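DUF5618 domain-containing protein (Dyadobacter fermentans, PDB 3MFN) is of unknown function, a small and largely helical protein of the DUF5618 family, found in the crystal as a two-chain assembly. Local coordinates at residues N43-I48 with G70-S75; K64-A69 with L122-D127. All blocks are in the same frame, centred on the assembly; numbering follows the deposited sequence. Where two conformers were deposited one is given.

Interaction 1. Residues N43-I48 with G70-S75; sequences NNAKDI and GHTAYS
Asn44 meets Thr72 through its CB, which comes 4.3 Å from Thr72 CG2, while its flat amide, in the conformer given, makes no contact with 70-75. Beside Thr72, the imidazole of His71 has Ser75 OG on one face, 3.3 Å above the ring plane and shifted toward the rim. That hydroxyl is held there because it donates to His71 O at 2.7 Å, arriving 46° out of the carbonyl plane; the same oxygen also takes the backbone N-H of Ser75. The phenol ring of Tyr74 faces helix 107-126 instead, where it meets the ring of His121 and packs on Phe113, Val116 and Tyr117.

Between the helices themselves the touching groups are small. Ala45 CB points toward the partner helix and lies 3.7 Å from Ala73 CB, methyl against methyl, so the CA atoms of Ala45 and Ala73 can draw within 5.5 Å. This is an antiparallel helical hairpin: helices 34-52 and 63-85 run side by side at 165°, their local axes 8.1 Å apart, joined by a segment that includes a tiny two-stranded sheet. Small side chains at the seam permit such spacing.

Thr72 flanks the alanine pair. Its CB sits 4.3 Å from Ala45 CB, and a chi1 of -58° swings OG1 back along its own helix to bond Met68 O, leaving the methyl CG2 for Asn44. Ile48 reaches in one turn after Ala45, its CD1 grazing that already bonded hydroxyl. Around this seam Tyr41 also packs on Thr72, and Ala73 is covered by Leu42, Phe139 and Leu120, the last from helix 107-126.

Interaction 2. Residues K64-A69 with L122-D127; sequences KYVKMA and LVMAYD
Lys67 and Ala125 bring their backbones into direct contact, with CA of Lys67 only 3.9 Å from CA of Ala125. Two CA-H...O contacts run in opposite senses across this point: Lys67 CA approaches Met124 O at 3.4 Å, and Ala125 CA approaches Lys67 O at 3.5 Å. The aliphatic part of Lys67 then lies along the carbonyls of Met124, Ala125 and Tyr126. With CG beside the backbone N (chi1 -70°) and the chain extended beyond it, CG reaches Ala125 O at 3.3 Å and CE passes close to Tyr126 O. A water joins Lys67 NZ to that same Tyr126 oxygen, weakly on both sides.

On the buried side Val66 and Met124, a selenomethionine, cross at about a right angle, Val66 CG1 resting 4.0 Å from Met124 CB. A bend at chi3 (78°) curls the Met124 methyl CE back to Val66 O and Ala69 CB. Leu49 of helix 34-52 packs on both Ala69 and Met124, closing this corner.

The carbonyls that receive Lys67 are probably oriented by a wider turn, in which Asp127 N bonds Leu122 O at 3.0 Å and Tyr126 N reaches the same oxygen only weakly. Farther out, Asp127 packs on Leu122 of the second subunit, with its carboxylate close to the like-charged Glu118 of that chain. The whole is a steep helix crossing, with local axes 6.7 Å apart at 115°, in which a pi-type turn near the C-terminal end of helix 107-126 rests its backbone directly on helix 63-85 of this mainly helical fold.

Helix 63-85 is common to both contacts, giving 64-69 to interaction 2 and the very next residues, 70-75, to interaction 1. Their centres are about 10 Å apart, and they touch directly: Ala45 CB lies 3.3 Å from Ala69 O, and Ala125 CB lies 3.5 Å from His71 N. Along the chain the segments alternate, 43-48, 64-69, 70-75, 122-127, so the two contacts interlock. One joins neighbouring helices in near-antiparallel fashion; the other brings in the much later helix 107-126 at a steep angle. Helix 63-85 is thus gripped by two others, linking the first hairpin to a helix end that faces the second subunit.

Interaction 1. Residues N43-I48 with G70-S75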
# COMPACT_ATOMS: atom_id res chain seq x y z
N ASN A 43 4.70 -6.41 17.46
CA ASN A 43 3.71 -6.06 18.46
C ASN A 43 3.91 -4.72 19.06
O ASN A 43 2.92 -3.99 19.37
CB ASN A 43 3.62 -7.15 19.53
CG ASN A 43 3.01 -8.45 18.95
OD1 ASN A 43 2.05 -8.37 18.16
ND2 ASN A 43 3.56 -9.60 19.30
N ASN A 44 5.18 -4.32 19.20
CA ASN A 44 5.44 -2.94 19.62
C ASN A 44 4.84 -1.99 18.62
O ASN A 44 4.23 -1.03 19.00
CB ASN A 44 6.95 -2.62 19.73
CG ASN A 44 7.58 -3.11 21.02
OD1 ASN A 44 8.74 -2.82 21.25
ND2 ASN A 44 6.84 -3.82 21.85
N ALA A 45 5.05 -2.27 17.33
CA ALA A 45 4.48 -1.47 16.26
C ALA A 45 2.95 -1.37 16.34
O ALA A 45 2.38 -0.30 16.16
CB ALA A 45 4.91 -2.00 14.86
N LYS A 46 2.28 -2.48 16.61
CA LYS A 46 0.80 -2.43 16.77
C LYS A 46 0.43 -1.59 17.99
O LYS A 46 -0.54 -0.82 17.96
CB LYS A 46 0.27 -3.84 16.90
CG LYS A 46 0.43 -4.66 15.62
CD LYS A 46 -0.07 -6.10 15.84
CE LYS A 46 -0.09 -6.88 14.48
NZ LYS A 46 -0.28 -8.36 14.71
N ASP A 47 1.21 -1.70 19.07
CA ASP A 47 0.90 -0.93 20.28
C ASP A 47 1.05 0.55 20.04
O ASP A 47 0.27 1.36 20.56
CB ASP A 47 1.75 -1.33 21.47
CG ASP A 47 1.39 -2.71 22.04
OD1 ASP A 47 0.27 -3.21 21.80
OD2 ASP A 47 2.22 -3.24 22.80
N ILE A 48 2.09 0.93 19.30
CA ILE A 48 2.30 2.33 19.00
C ILE A 48 1.09 2.87 18.21
O ILE A 48 0.60 3.96 18.47
CB ILE A 48 3.64 2.52 18.12
CG1 ILE A 48 4.91 2.24 18.94
CG2 ILE A 48 3.69 3.98 17.47
CD1 ILE A 48 6.12 2.05 18.04
N GLY A 70 5.61 1.85 11.28
CA GLY A 70 6.07 1.18 10.10
C GLY A 70 7.51 0.74 10.13
O GLY A 70 7.85 -0.37 9.67
N HIS A 71 8.39 1.65 10.56
CA HIS A 71 9.80 1.36 10.60
C HIS A 71 10.09 0.19 11.57
O HIS A 71 10.81 -0.79 11.22
CB HIS A 71 10.58 2.59 11.04
CG HIS A 71 12.03 2.34 11.11
ND1 HIS A 71 12.78 2.08 9.99
CD2 HIS A 71 12.85 2.15 12.18
CE1 HIS A 71 14.02 1.80 10.35
NE2 HIS A 71 14.09 1.90 11.68
N THR A 72 9.43 0.25 12.73
CA THR A 72 9.60 -0.76 13.74
C THR A 72 9.11 -2.15 13.24
O THR A 72 9.86 -3.19 13.38
CB THR A 72 8.86 -0.36 15.03
OG1 THR A 72 9.36 0.88 15.46
CG2 THR A 72 9.07 -1.37 16.18
N ALA A 73 7.90 -2.20 12.68
CA ALA A 73 7.40 -3.46 12.10
C ALA A 73 8.31 -4.01 11.00
O ALA A 73 8.66 -5.18 11.03
CB ALA A 73 5.97 -3.30 11.56
N TYR A 74 8.70 -3.18 10.05
CA TYR A 74 9.61 -3.55 9.02
C TYR A 74 10.97 -4.01 9.55
O TYR A 74 11.48 -5.05 9.08
CB TYR A 74 9.82 -2.42 8.03
CG TYR A 74 10.67 -2.81 6.83
CD1 TYR A 74 10.21 -3.75 5.92
CD2 TYR A 74 11.91 -2.22 6.59
CE1 TYR A 74 10.96 -4.09 4.83
CE2 TYR A 74 12.65 -2.52 5.48
CZ TYR A 74 12.17 -3.48 4.62
OH TYR A 74 12.90 -3.84 3.56
N SER A 75 11.53 -3.33 10.55
CA SER A 75 12.81 -3.69 11.16
C SER A 75 12.67 -5.07 11.84
O SER A 75 13.61 -5.87 11.87
CB SER A 75 13.23 -2.62 12.18
OG SER A 75 13.47 -1.39 11.50

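Interaction 2. Residues K64-A69 with L122-D127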
# COMPACT_ATOMS: atom_id res chain seq x y z
N LYS A 64 3.64 10.89 12.35
CA LYS A 64 4.86 10.65 13.10
C LYS A 64 4.89 9.21 13.62
O LYS A 64 5.92 8.51 13.56
CB LYS A 64 4.86 11.69 14.21
CG LYS A 64 5.98 11.69 15.20
CD LYS A 64 5.65 12.65 16.39
CE LYS A 64 5.25 14.10 16.01
NZ LYS A 64 3.80 14.47 16.19
N TYR A 65 3.76 8.78 14.16
CA TYR A 65 3.66 7.46 14.77
C TYR A 65 3.37 6.40 13.78
O TYR A 65 3.81 5.25 13.94
CB TYR A 65 2.64 7.49 15.90
CG TYR A 65 3.16 8.28 17.10
CD1 TYR A 65 4.09 7.71 17.93
CD2 TYR A 65 2.75 9.58 17.36
CE1 TYR A 65 4.59 8.39 19.01
CE2 TYR A 65 3.26 10.30 18.44
CZ TYR A 65 4.16 9.67 19.26
OH TYR A 65 4.69 10.26 20.33
N VAL A 66 2.71 6.76 12.69
CA VAL A 66 2.59 5.84 11.57
C VAL A 66 3.96 5.50 10.98
O VAL A 66 4.30 4.33 10.74
CB VAL A 66 1.71 6.37 10.45
CG1 VAL A 66 1.76 5.34 9.35
CG2 VAL A 66 0.28 6.57 10.95
N LYS A 67 4.78 6.51 10.82
CA LYS A 67 6.17 6.30 10.40
C LYS A 67 7.01 5.40 11.33
O LYS A 67 7.66 4.44 10.90
CB LYS A 67 6.88 7.64 10.19
CG LYS A 67 6.38 8.39 8.98
CD LYS A 67 6.86 9.83 8.99
CE LYS A 67 6.36 10.60 7.78
NZ LYS A 67 6.63 12.07 7.87
N MSE A 68 6.89 5.65 12.62
CA MSE A 68 7.60 4.93 13.67
C MSE A 68 7.17 3.50 13.75
O MSE A 68 8.03 2.58 13.81
CB MSE A 68 7.23 5.67 15.04
CG MSE A 68 8.11 5.30 16.11
SE MSE A 68 7.71 6.14 17.78
CE MSE A 68 7.70 7.99 17.34
N ALA A 69 5.85 3.30 13.67
CA ALA A 69 5.29 1.96 13.65
C ALA A 69 5.69 1.22 12.44
O ALA A 69 6.04 0.05 12.51
CB ALA A 69 3.76 1.95 13.78
N LEU A 122 7.66 1.67 2.71
CA LEU A 122 7.41 2.87 1.88
C LEU A 122 6.18 3.65 2.32
O LEU A 122 6.30 4.85 2.68
CB LEU A 122 7.32 2.53 0.40
CG LEU A 122 8.62 1.93 -0.21
CD1 LEU A 122 8.43 1.39 -1.72
CD2 LEU A 122 9.90 2.91 -0.10
N VAL A 123 5.02 3.01 2.31
CA VAL A 123 3.78 3.73 2.61
C VAL A 123 3.70 4.27 4.07
O VAL A 123 3.34 5.45 4.31
CB VAL A 123 2.53 2.85 2.26
CG1 VAL A 123 1.24 3.54 2.72
CG2 VAL A 123 2.51 2.50 0.69
N MSE A 124 3.99 3.40 5.02
CA MSE A 124 3.95 3.78 6.46
C MSE A 124 5.27 4.44 6.82
O MSE A 124 5.31 5.61 7.15
CB MSE A 124 3.75 2.54 7.34
CG MSE A 124 2.40 1.95 7.20
SE MSE A 124 2.26 0.38 8.29
CE MSE A 124 2.02 1.29 9.96
N ALA A 125 6.38 3.71 6.78
CA ALA A 125 7.63 4.28 7.42
C ALA A 125 8.10 5.59 6.82
O ALA A 125 8.58 6.47 7.52
CB ALA A 125 8.82 3.24 7.46
N TYR A 126 8.06 5.67 5.51
CA TYR A 126 8.52 6.82 4.78
C TYR A 126 7.48 7.87 4.56
O TYR A 126 7.75 9.04 4.82
CB TYR A 126 9.07 6.39 3.41
CG TYR A 126 10.12 7.28 2.88
CD1 TYR A 126 11.39 7.29 3.47
CD2 TYR A 126 9.88 8.12 1.80
CE1 TYR A 126 12.43 8.11 2.96
CE2 TYR A 126 10.89 8.93 1.27
CZ TYR A 126 12.18 8.93 1.87
OH TYR A 126 13.23 9.70 1.38
N ASP A 127 6.29 7.48 4.08
CA ASP A 127 5.23 8.49 3.77
C ASP A 127 4.26 8.76 4.89
O ASP A 127 3.51 9.72 4.84
CB ASP A 127 4.41 8.05 2.57
CG ASP A 127 5.19 8.13 1.25
OD1 ASP A 127 6.39 8.51 1.30
OD2 ASP A 127 4.57 7.84 0.19
O HOH W 1 6.27 12.09 4.69